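2-oxoglutarate-dependent dioxygenase DAO (Oryza sativa subsp. indica, PDB 6KUN) probably catalyses the irreversible oxidation of the auxin indole-3-acetic acid to inactive 2-oxoindole-3-acetic acid, using Fe(II) and 2-oxoglutarate. Local coordinates at residues Q147-Q152 / L250-D255; T174-L179 / D279-R284; R54-L59 / F153-Y158. One frame throughout, in Å; residues are numbered along the deposited sequence.

Contact 1: Q147-Q152 / L250-D255; sequences QDWPCQ and LAPKDD
At one end of the jelly roll, the double-stranded beta-helix of the iron/2-oxoglutarate dioxygenases, the chain entering strand 151-158 meets the chain leaving its antiparallel neighbour 242-249. The pairing runs on one residue past both strand ends: Leu250 N donates to Pro150 O over 3.0 Å, nearly along the C=O axis. Beyond that bond, the indole of Trp149 takes over. With CG beside the backbone N (chi1 -74°), Trp149 lies alongside Pro252, both side chains pointing the same way, and one indole face receives the backbone of the opposing segment. Pro252 CA stands 3.5 Å from the centroid of the five-membered ring and 2° off its normal, a CH-pi contact centred on the ring; on the same face, Pro252 CG lies 3.5 Å from Trp149 CZ2, at the rim of the six-membered ring. Phe146 and Phe178 meet the indole edge-to-face. An alanine in place of Trp149 would probably leave the Ala251-Pro252 backbone without its flat support and loosen the entry into the type I turn from Pro252 to Asp255. Pro150 packs on the same backbone, its CD 3.2 Å from Ala251 O, and lays CB against CD1 of Leu250, whose side chain arches over the Pro150 carbonyl. On the solvent side, Asp148 and Lys253 cross at about a right angle. Lys253 CB lies 3.2 Å from Asp148 OD2, and the bend at chi2 (63°) carries the chain on, leaving Asp148 OD2 and Lys253 NZ 6.1 Å apart. Water does the joining instead: one molecule donates to Asp148 O and weakly accepts from Lys253 NZ, and a second accepts from Lys253 N while donating to Asp148 OD1, 3.1 Å away, the oxygen in plane at the indole edge.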
loop_
_atom_site.group_PDB
_atom_site.type_symbol
_atom_site.label_atom_id
_atom_site.label_comp_id
_atom_site.label_asym_id
_atom_site.label_seq_id
_atom_site.Cartn_x
_atom_site.Cartn_y
_atom_site.Cartn_z
ATOM N N GLN B 147 -1.825 6.221 29.887
ATOM C CA GLN B 147 -2.779 7.030 29.131
ATOM C C GLN B 147 -2.410 8.517 29.092
ATOM O O GLN B 147 -2.694 9.194 28.097
ATOM C CB GLN B 147 -4.175 6.838 29.733
ATOM C CG GLN B 147 -5.272 7.588 29.021
ATOM C CD GLN B 147 -5.430 7.162 27.574
ATOM O OE1 GLN B 147 -5.093 6.043 27.197
ATOM N NE2 GLN B 147 -5.945 8.070 26.750
ATOM N N ASP B 148 -1.775 9.054 30.135
ATOM C CA ASP B 148 -1.592 10.502 30.175
ATOM C C ASP B 148 -0.135 10.922 30.018
ATOM O O ASP B 148 0.202 12.106 30.174
ATOM C CB ASP B 148 -2.173 11.070 31.471
ATOM C CG ASP B 148 -1.255 10.884 32.647
ATOM O OD1 ASP B 148 -0.650 9.809 32.785
ATOM O OD2 ASP B 148 -1.141 11.842 33.442
ATOM N N TRP B 149 0.755 9.976 29.727
ATOM C CA TRP B 149 2.125 10.335 29.422
ATOM C C TRP B 149 2.149 11.230 28.176
ATOM O O TRP B 149 1.560 10.866 27.150
ATOM C CB TRP B 149 2.960 9.080 29.175
ATOM C CG TRP B 149 3.325 8.269 30.383
ATOM C CD1 TRP B 149 2.598 8.088 31.524
ATOM C CD2 TRP B 149 4.519 7.478 30.525
ATOM N NE1 TRP B 149 3.285 7.248 32.389
ATOM C CE2 TRP B 149 4.479 6.888 31.806
ATOM C CE3 TRP B 149 5.651 7.279 29.726
ATOM C CZ2 TRP B 149 5.488 6.066 32.271
ATOM C CZ3 TRP B 149 6.664 6.468 30.213
ATOM C CH2 TRP B 149 6.569 5.870 31.454
ATOM N N PRO B 150 2.872 12.347 28.201
ATOM C CA PRO B 150 3.050 13.135 26.979
ATOM C C PRO B 150 3.573 12.320 25.805
ATOM O O PRO B 150 4.409 11.416 25.956
ATOM C CB PRO B 150 4.037 14.222 27.409
ATOM C CG PRO B 150 3.660 14.469 28.850
ATOM C CD PRO B 150 3.439 13.042 29.374
ATOM N N CYS B 151 3.082 12.681 24.611
ATOM C CA CYS B 151 3.433 12.014 23.359
ATOM C C CYS B 151 3.721 13.054 22.295
ATOM O O CYS B 151 3.182 14.166 22.322
ATOM C CB CYS B 151 2.312 11.095 22.838
ATOM S SG CYS B 151 2.020 9.580 23.803
ATOM N N GLN B 152 4.582 12.686 21.350
ATOM C CA GLN B 152 4.773 13.461 20.123
ATOM C C GLN B 152 4.364 12.629 18.902
ATOM O O GLN B 152 4.747 11.462 18.772
ATOM C CB GLN B 152 6.225 13.945 20.004
ATOM C CG GLN B 152 6.565 14.554 18.613
ATOM C CD GLN B 152 6.935 16.029 18.636
ATOM O OE1 GLN B 152 6.963 16.664 19.695
ATOM N NE2 GLN B 152 7.217 16.584 17.465
ATOM N N LEU B 250 6.683 9.467 25.470
ATOM C CA LEU B 250 7.867 10.138 25.998
ATOM C C LEU B 250 8.206 9.747 27.434
ATOM O O LEU B 250 9.233 9.111 27.669
ATOM C CB LEU B 250 7.707 11.654 25.872
ATOM C CG LEU B 250 7.431 12.201 24.475
ATOM C CD1 LEU B 250 7.042 13.682 24.469
ATOM C CD2 LEU B 250 8.635 11.983 23.585
ATOM N N ALA B 251 7.406 10.177 28.401
ATOM C CA ALA B 251 7.731 9.976 29.813
ATOM C C ALA B 251 6.509 10.276 30.658
ATOM O O ALA B 251 5.500 10.719 30.112
ATOM C CB ALA B 251 8.903 10.855 30.245
ATOM N N PRO B 252 6.539 10.057 31.971
ATOM C CA PRO B 252 5.326 10.300 32.760
ATOM C C PRO B 252 4.962 11.769 32.739
ATOM O O PRO B 252 5.754 12.632 32.357
ATOM C CB PRO B 252 5.701 9.808 34.164
ATOM C CG PRO B 252 6.817 8.816 33.936
ATOM C CD PRO B 252 7.586 9.358 32.772
ATOM N N LYS B 253 3.702 12.041 33.100
ATOM C CA LYS B 253 3.188 13.413 33.108
ATOM C C LYS B 253 3.959 14.318 34.068
ATOM O O LYS B 253 4.173 15.503 33.777
ATOM C CB LYS B 253 1.693 13.381 33.496
ATOM C CG LYS B 253 1.010 14.740 33.517
ATOM C CD LYS B 253 1.025 15.357 32.137
ATOM C CE LYS B 253 0.111 16.562 32.043
ATOM N NZ LYS B 253 0.140 17.141 30.668
ATOM N N ASP B 254 4.359 13.799 35.233
ATOM C CA ASP B 254 5.195 14.585 36.154
ATOM C C ASP B 254 6.653 14.648 35.697
ATOM O O ASP B 254 7.491 15.193 36.401
ATOM C CB ASP B 254 5.084 14.037 37.593
ATOM C CG ASP B 254 5.709 12.634 37.789
ATOM O OD1 ASP B 254 6.446 12.130 36.913
ATOM O OD2 ASP B 254 5.467 12.034 38.868
ATOM N N ASP B 255 6.959 14.118 34.520
ATOM C CA ASP B 255 8.265 14.178 33.878
ATOM C C ASP B 255 9.365 13.395 34.595
ATOM O O ASP B 255 10.532 13.445 34.167
ATOM C CB ASP B 255 8.747 15.605 33.685
ATOM C CG ASP B 255 9.651 15.766 32.467
ATOM O OD1 ASP B 255 9.290 15.260 31.384
ATOM O OD2 ASP B 255 10.714 16.406 32.578
HETATM O O HOH W 1 -0.728 14.565 28.600
HETATM O O HOH W 2 2.001 9.601 34.453
#

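Contact 2: T174-L179 / D279-R284; sequences TDSGFL and DYRRLR. With IAC (1H-indol-3-ylacetic acid), chain H.
Ser176, Arg284 and Thr174 carry most of this buried contact, which forms one wall of the indole-3-acetic acid pocket and illustrates how a single arginine can unite a loop, a helix and a ligand. Arg284 leaves helix 277-287 toward the loop, bends at chi3 (50°) and grips Thr174 end-on with two nitrogens. Arg284 NH1 donates to Thr174 OG1 at 3.0 Å, the hydroxyl lying within 2° of the guanidinium plane, whereas Arg284 NH2 donates to Thr174 O at 3.0 Å from a tilt of 23°; a weak bond from NH1 to that same carbonyl closes the grip. Asp217 locks the arrangement from behind, with OD2 in a salt bridge to Arg284 NH1 and OD1 hydrogen-bonded to Thr174 OG1, so the guanidinium is probably held charged and its rotation fixed. Ser176 lies above this group: its CB sits over one guanidinium face and touches Arg284 CD at 3.7 Å. Ser176 OG, placed between the backbone N and the carbonyl carbon, is hydrogen-bonded to Tyr277 and stands 3.1 Å from atom N of the auxin indole (IAC N). The auxin's benzene side, at C5, meets the guanidinium edge, and Arg281 flanks the five-membered ring with its CG 3.8 Å from C8. Between Thr174 and Ser176, Asp175 turns its side chain away from the helix, consistent with its predicted role, with His173 and His232, as an iron ligand of the HxD...H triad. The contact thus ties the loop between strands 168-173 and 179-183 to helix 277-287. At the loop's far end Phe178 and Leu179 form a classic beta bulge opposite Leu249 of strand 242-249, and Leu179 packs against helix 111-138.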
loop_
_atom_site.group_PDB
_atom_site.type_symbol
_atom_site.label_atom_id
_atom_site.label_comp_id
_atom_site.label_asym_id
_atom_site.label_seq_id
_atom_site.Cartn_x
_atom_site.Cartn_y
_atom_site.Cartn_z
ATOM N N THR B 174 19.390 6.836 19.139
ATOM C CA THR B 174 18.289 6.223 19.872
ATOM C C THR B 174 17.230 7.309 20.009
ATOM O O THR B 174 17.547 8.484 19.973
ATOM C CB THR B 174 18.698 5.708 21.257
ATOM O OG1 THR B 174 19.246 6.791 22.034
ATOM C CG2 THR B 174 19.684 4.536 21.162
ATOM N N ASP B 175 15.989 6.896 20.208
ATOM C CA ASP B 175 14.965 7.817 20.662
ATOM C C ASP B 175 15.172 8.080 22.147
ATOM O O ASP B 175 15.430 7.146 22.906
ATOM C CB ASP B 175 13.569 7.231 20.446
ATOM C CG ASP B 175 13.263 6.950 18.989
ATOM O OD1 ASP B 175 13.915 7.548 18.108
ATOM O OD2 ASP B 175 12.362 6.137 18.732
ATOM N N SER B 176 14.980 9.336 22.579
ATOM C CA SER B 176 15.189 9.664 23.987
ATOM C C SER B 176 14.081 9.095 24.867
ATOM O O SER B 176 14.311 8.814 26.058
ATOM C CB SER B 176 15.239 11.188 24.179
ATOM O OG SER B 176 14.041 11.780 23.732
ATOM N N GLY B 177 12.890 8.903 24.289
ATOM C CA GLY B 177 11.694 8.573 25.030
ATOM C C GLY B 177 11.553 7.108 25.392
ATOM O O GLY B 177 12.490 6.314 25.302
ATOM N N PHE B 178 10.325 6.742 25.749
ATOM C CA PHE B 178 10.025 5.405 26.263
ATOM C C PHE B 178 9.877 4.371 25.152
ATOM O O PHE B 178 10.621 3.364 25.113
ATOM C CB PHE B 178 8.746 5.520 27.141
ATOM C CG PHE B 178 8.351 4.291 27.845
ATOM C CD1 PHE B 178 9.117 3.795 28.911
ATOM C CD2 PHE B 178 7.194 3.607 27.484
ATOM C CE1 PHE B 178 8.745 2.621 29.566
ATOM C CE2 PHE B 178 6.838 2.418 28.091
ATOM C CZ PHE B 178 7.608 1.938 29.163
ATOM N N LEU B 179 8.872 4.570 24.289
ATOM C CA LEU B 179 8.554 3.679 23.181
ATOM C C LEU B 179 8.130 4.522 21.995
ATOM O O LEU B 179 7.519 5.578 22.178
ATOM C CB LEU B 179 7.380 2.748 23.485
ATOM C CG LEU B 179 7.586 1.641 24.500
ATOM C CD1 LEU B 179 6.277 0.935 24.756
ATOM C CD2 LEU B 179 8.657 0.694 24.034
ATOM N N ASP B 279 15.268 17.295 31.523
ATOM C CA ASP B 279 16.693 17.435 31.788
ATOM C C ASP B 279 17.518 16.450 30.963
ATOM O O ASP B 279 18.636 16.753 30.545
ATOM C CB ASP B 279 16.980 17.240 33.278
ATOM C CG ASP B 279 16.447 18.392 34.142
ATOM O OD1 ASP B 279 16.092 19.451 33.584
ATOM O OD2 ASP B 279 16.350 18.198 35.378
ATOM N N TYR B 280 17.012 15.236 30.761
ATOM C CA TYR B 280 17.769 14.284 29.960
ATOM C C TYR B 280 17.847 14.739 28.507
ATOM O O TYR B 280 18.901 14.614 27.876
ATOM C CB TYR B 280 17.160 12.873 30.069
ATOM C CG TYR B 280 17.938 11.887 29.258
ATOM C CD1 TYR B 280 19.279 11.620 29.535
ATOM C CD2 TYR B 280 17.358 11.277 28.162
ATOM C CE1 TYR B 280 20.000 10.748 28.742
ATOM C CE2 TYR B 280 18.067 10.415 27.380
ATOM C CZ TYR B 280 19.374 10.154 27.671
ATOM O OH TYR B 280 20.044 9.291 26.858
ATOM N N ARG B 281 16.748 15.307 27.971
ATOM C CA ARG B 281 16.798 15.883 26.623
ATOM C C ARG B 281 17.844 16.984 26.502
ATOM O O ARG B 281 18.598 17.026 25.529
ATOM C CB ARG B 281 15.428 16.431 26.247
ATOM C CG ARG B 281 14.413 15.382 25.928
ATOM C CD ARG B 281 13.109 16.004 25.422
ATOM N NE ARG B 281 13.274 16.773 24.192
ATOM C CZ ARG B 281 12.374 17.647 23.739
ATOM N NH1 ARG B 281 11.264 17.840 24.419
ATOM N NH2 ARG B 281 12.589 18.305 22.618
ATOM N N ARG B 282 17.876 17.902 27.479
ATOM C CA ARG B 282 18.918 18.918 27.532
ATOM C C ARG B 282 20.294 18.282 27.453
ATOM O O ARG B 282 21.158 18.725 26.683
ATOM C CB ARG B 282 18.820 19.713 28.829
ATOM C CG ARG B 282 17.588 20.518 29.019
ATOM C CD ARG B 282 17.699 21.313 30.344
ATOM N NE ARG B 282 18.883 22.171 30.378
ATOM C CZ ARG B 282 18.886 23.456 30.036
ATOM N NH1 ARG B 282 17.771 24.043 29.630
ATOM N NH2 ARG B 282 19.990 24.169 30.089
ATOM N N LEU B 283 20.519 17.246 28.277
ATOM C CA LEU B 283 21.821 16.595 28.339
ATOM C C LEU B 283 22.211 15.985 26.998
ATOM O O LEU B 283 23.378 16.051 26.610
ATOM C CB LEU B 283 21.814 15.529 29.434
ATOM C CG LEU B 283 23.150 14.871 29.802
ATOM C CD1 LEU B 283 24.068 15.826 30.513
ATOM C CD2 LEU B 283 22.898 13.607 30.649
ATOM N N ARG B 284 21.268 15.365 26.280
ATOM C CA ARG B 284 21.570 14.885 24.933
ATOM C C ARG B 284 21.945 16.061 24.031
ATOM O O ARG B 284 22.944 16.013 23.297
ATOM C CB ARG B 284 20.372 14.107 24.342
ATOM C CG ARG B 284 20.198 12.676 24.937
ATOM C CD ARG B 284 18.890 11.941 24.474
ATOM N NE ARG B 284 18.713 11.978 23.023
ATOM C CZ ARG B 284 18.732 10.921 22.192
ATOM N NH1 ARG B 284 18.909 9.718 22.642
ATOM N NH2 ARG B 284 18.540 11.121 20.896
HETATM C C IAC H . 16.777 14.360 21.365
HETATM C C1 IAC H . 16.120 15.324 20.677
HETATM C C2 IAC H . 16.766 16.032 19.633
HETATM C C3 IAC H . 18.067 15.734 19.310
HETATM C C4 IAC H . 18.731 14.740 20.006
HETATM C C5 IAC H . 18.092 14.086 21.030
HETATM C C7 IAC H . 14.881 15.413 21.186
HETATM C C8 IAC H . 14.747 14.495 22.212
HETATM C C17 IAC H . 13.680 16.298 20.863
HETATM C C18 IAC H . 12.877 15.795 19.678
HETATM N N IAC H . 15.934 13.842 22.321
HETATM O O2 IAC H . 12.364 16.648 18.901
HETATM O O3 IAC H . 12.705 14.560 19.493
#

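Contact 3: R54-L59 / F153-Y158; sequences RALFDL and FRMNRY. With AKG (2-oxoglutaric acid), chain G; IAC (1H-indol-3-ylacetic acid), chain H.
Helix 43-57, at its C-terminal part, rests against strand 151-158 of the jelly roll, the backbones closest at Phe57 and Arg157, whose CA atoms are 7.3 Å apart. Phe57 points toward the strand and receives Arg157 CB squarely over its ring face, a CH-pi contact 3.5 Å from the centroid. Arg157 runs out extended, CG anti to the backbone N (chi1 -172°), which lays its CD 3.4 Å from Phe57 CB; the bend at chi3 then turns the guanidinium, nearly parallel to the ring, with one face over Phe57 O. Arg157 NH1 makes a long salt bridge to Asp58 OD1 (3.6 Å), with a water bridging the pair by weak bonds, while NH2 pairs with Glu87. Earlier in both segments, Leu56 CD1 meets Met155 CE at 3.7 Å, the two side chains crossing at about a right angle. The strand's other side belongs to the active site: Arg154 brings NH2 to 3.2 Å from O3 of the auxin carboxylate, and Asn156 lies in the 2-oxoglutarate pocket, hydrogen-bonded to Tyr86 and Ser244. Tyr158 OH donates a very short hydrogen bond, 2.5 Å, to 2-oxoglutarate O4, the acceptor lying in the plane of the tyrosine ring.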
loop_
_atom_site.group_PDB
_atom_site.type_symbol
_atom_site.label_atom_id
_atom_site.label_comp_id
_atom_site.label_asym_id
_atom_site.label_seq_id
_atom_site.Cartn_x
_atom_site.Cartn_y
_atom_site.Cartn_z
ATOM N N ARG B 54 0.372 12.330 2.278
ATOM C CA ARG B 54 0.936 12.746 0.995
ATOM C C ARG B 54 0.325 14.043 0.497
ATOM O O ARG B 54 1.048 14.863 -0.068
ATOM C CB ARG B 54 0.770 11.618 -0.016
ATOM C CG ARG B 54 1.991 10.675 0.020
ATOM C CD ARG B 54 1.676 9.220 -0.248
ATOM N NE ARG B 54 0.725 9.038 -1.332
ATOM C CZ ARG B 54 0.485 7.875 -1.935
ATOM N NH1 ARG B 54 1.146 6.779 -1.573
ATOM N NH2 ARG B 54 -0.410 7.812 -2.912
ATOM N N ALA B 55 -0.962 14.272 0.770
ATOM C CA ALA B 55 -1.588 15.546 0.437
ATOM C C ALA B 55 -0.977 16.693 1.240
ATOM O O ALA B 55 -0.683 17.760 0.689
ATOM C CB ALA B 55 -3.090 15.463 0.686
ATOM N N LEU B 56 -0.726 16.478 2.527
ATOM C CA LEU B 56 -0.092 17.497 3.340
ATOM C C LEU B 56 1.269 17.861 2.776
ATOM O O LEU B 56 1.636 19.041 2.694
ATOM C CB LEU B 56 0.060 17.025 4.783
ATOM C CG LEU B 56 -1.173 17.079 5.642
ATOM C CD1 LEU B 56 -0.766 16.557 7.022
ATOM C CD2 LEU B 56 -1.755 18.503 5.664
ATOM N N PHE B 57 2.088 16.846 2.475
ATOM C CA PHE B 57 3.439 17.164 2.008
ATOM C C PHE B 57 3.430 17.678 0.567
ATOM O O PHE B 57 4.401 18.313 0.149
ATOM C CB PHE B 57 4.363 15.982 2.130
ATOM C CG PHE B 57 4.829 15.747 3.532
ATOM C CD1 PHE B 57 5.561 16.704 4.194
ATOM C CD2 PHE B 57 4.510 14.582 4.175
ATOM C CE1 PHE B 57 5.966 16.499 5.493
ATOM C CE2 PHE B 57 4.950 14.353 5.470
ATOM C CZ PHE B 57 5.665 15.326 6.132
ATOM N N ASP B 58 2.359 17.434 -0.178
ATOM C CA ASP B 58 2.243 18.001 -1.523
ATOM C C ASP B 58 1.682 19.417 -1.530
ATOM O O ASP B 58 1.494 19.996 -2.603
ATOM C CB ASP B 58 1.370 17.111 -2.403
ATOM C CG ASP B 58 2.112 15.874 -2.895
ATOM O OD1 ASP B 58 3.362 15.832 -2.806
ATOM O OD2 ASP B 58 1.432 14.956 -3.375
ATOM N N LEU B 59 1.389 19.977 -0.369
ATOM C CA LEU B 59 0.870 21.332 -0.314
ATOM C C LEU B 59 1.887 22.325 -0.882
ATOM O O LEU B 59 3.091 22.084 -0.830
ATOM C CB LEU B 59 0.542 21.687 1.130
ATOM C CG LEU B 59 -0.780 21.189 1.730
ATOM C CD1 LEU B 59 -0.822 21.507 3.223
ATOM C CD2 LEU B 59 -1.961 21.827 1.004
ATOM N N PHE B 153 3.550 13.226 18.050
ATOM C CA PHE B 153 3.085 12.619 16.810
ATOM C C PHE B 153 3.834 13.321 15.698
ATOM O O PHE B 153 3.885 14.553 15.683
ATOM C CB PHE B 153 1.574 12.786 16.647
ATOM C CG PHE B 153 1.022 12.192 15.356
ATOM C CD1 PHE B 153 0.995 10.825 15.162
ATOM C CD2 PHE B 153 0.498 13.007 14.374
ATOM C CE1 PHE B 153 0.475 10.281 13.993
ATOM C CE2 PHE B 153 -0.020 12.463 13.220
ATOM C CZ PHE B 153 -0.035 11.125 13.024
ATOM N N ARG B 154 4.456 12.560 14.809
ATOM C CA ARG B 154 5.221 13.167 13.714
ATOM C C ARG B 154 4.861 12.525 12.375
ATOM O O ARG B 154 4.688 11.304 12.264
ATOM C CB ARG B 154 6.703 13.035 13.956
ATOM C CG ARG B 154 7.551 14.190 13.565
ATOM C CD ARG B 154 9.036 13.834 13.769
ATOM N NE ARG B 154 9.555 14.172 15.096
ATOM C CZ ARG B 154 10.716 13.729 15.580
ATOM N NH1 ARG B 154 11.472 12.913 14.854
ATOM N NH2 ARG B 154 11.114 14.087 16.792
ATOM N N MET B 155 4.704 13.368 11.372
ATOM C CA MET B 155 4.563 12.967 9.975
ATOM C C MET B 155 5.815 13.461 9.279
ATOM O O MET B 155 6.178 14.641 9.436
ATOM C CB MET B 155 3.289 13.544 9.357
ATOM C CG MET B 155 2.015 12.968 9.966
ATOM S SD MET B 155 0.487 13.852 9.482
ATOM C CE MET B 155 0.736 15.501 10.195
ATOM N N ASN B 156 6.499 12.556 8.579
ATOM C CA ASN B 156 7.822 12.866 8.046
ATOM C C ASN B 156 7.864 12.645 6.528
ATOM O O ASN B 156 7.251 11.713 5.999
ATOM C CB ASN B 156 8.951 11.991 8.655
ATOM C CG ASN B 156 8.874 11.861 10.177
ATOM O OD1 ASN B 156 9.043 12.826 10.908
ATOM N ND2 ASN B 156 8.648 10.636 10.652
ATOM N N ARG B 157 8.677 13.447 5.848
ATOM C CA ARG B 157 9.011 13.196 4.451
ATOM C C ARG B 157 10.491 13.447 4.227
ATOM O O ARG B 157 11.011 14.508 4.585
ATOM C CB ARG B 157 8.190 14.076 3.516
ATOM C CG ARG B 157 8.348 13.740 2.074
ATOM C CD ARG B 157 7.314 14.446 1.233
ATOM N NE ARG B 157 7.723 15.781 0.837
ATOM C CZ ARG B 157 7.304 16.387 -0.280
ATOM N NH1 ARG B 157 6.476 15.760 -1.094
ATOM N NH2 ARG B 157 7.719 17.605 -0.572
ATOM N N TYR B 158 11.167 12.461 3.649
ATOM C CA TYR B 158 12.574 12.583 3.241
ATOM C C TYR B 158 12.584 12.683 1.720
ATOM O O TYR B 158 12.131 11.770 1.026
ATOM C CB TYR B 158 13.422 11.407 3.756
ATOM C CG TYR B 158 13.306 11.197 5.264
ATOM C CD1 TYR B 158 12.174 10.605 5.812
ATOM C CD2 TYR B 158 14.310 11.604 6.134
ATOM C CE1 TYR B 158 12.042 10.425 7.172
ATOM C CE2 TYR B 158 14.187 11.433 7.499
ATOM C CZ TYR B 158 13.050 10.836 8.011
ATOM O OH TYR B 158 12.913 10.647 9.369
HETATM C C1 AKG G . 12.900 7.597 14.215
HETATM O O1 AKG G . 11.884 6.871 14.165
HETATM O O2 AKG G . 13.189 8.260 15.235
HETATM C C2 AKG G . 13.775 7.674 13.049
HETATM O O5 AKG G . 14.947 7.348 13.140
HETATM C C3 AKG G . 13.221 8.158 11.730
HETATM C C4 AKG G . 11.838 7.559 11.510
HETATM C C5 AKG G . 11.295 8.023 10.179
HETATM O O3 AKG G . 11.137 7.177 9.272
HETATM O O4 AKG G . 11.023 9.235 10.035
HETATM C C IAC H . 16.777 14.360 21.365
HETATM C C1 IAC H . 16.120 15.324 20.677
HETATM C C2 IAC H . 16.766 16.032 19.633
HETATM C C3 IAC H . 18.067 15.734 19.310
HETATM C C4 IAC H . 18.731 14.740 20.006
HETATM C C5 IAC H . 18.092 14.086 21.030
HETATM C C7 IAC H . 14.881 15.413 21.186
HETATM C C8 IAC H . 14.747 14.495 22.212
HETATM C C17 IAC H . 13.680 16.298 20.863
HETATM C C18 IAC H . 12.877 15.795 19.678
HETATM N N IAC H . 15.934 13.842 22.321
HETATM O O2 IAC H . 12.364 16.648 18.901
HETATM O O3 IAC H . 12.705 14.560 19.493
HETATM O O HOH W 3 3.841 13.955 -0.576
#

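Overall arrangement
Two of the contacts share strand 151-158: contact 1 lies at its beginning and contact 3 packs a helix against its later part, their centres about 24 Å apart. Contact 2 lies about 13 Å from contact 1, centre to centre, and touches it directly, Phe178 CG packing at 3.6 Å on Trp149 CZ3. No such touch links contacts 2 and 3, whose nearest atoms are about 7 Å apart, yet indole-3-acetic acid spans them, its indole beside 174-179 / 279-284 and its carboxylate near Arg154. Contact 1 contributes no residue to either ligand pocket; the Leu250 side chain is about 8 Å from that of the predicted iron ligand Asp175. In contacts 2 and 3 packing and ligand pocket draw on the same segments.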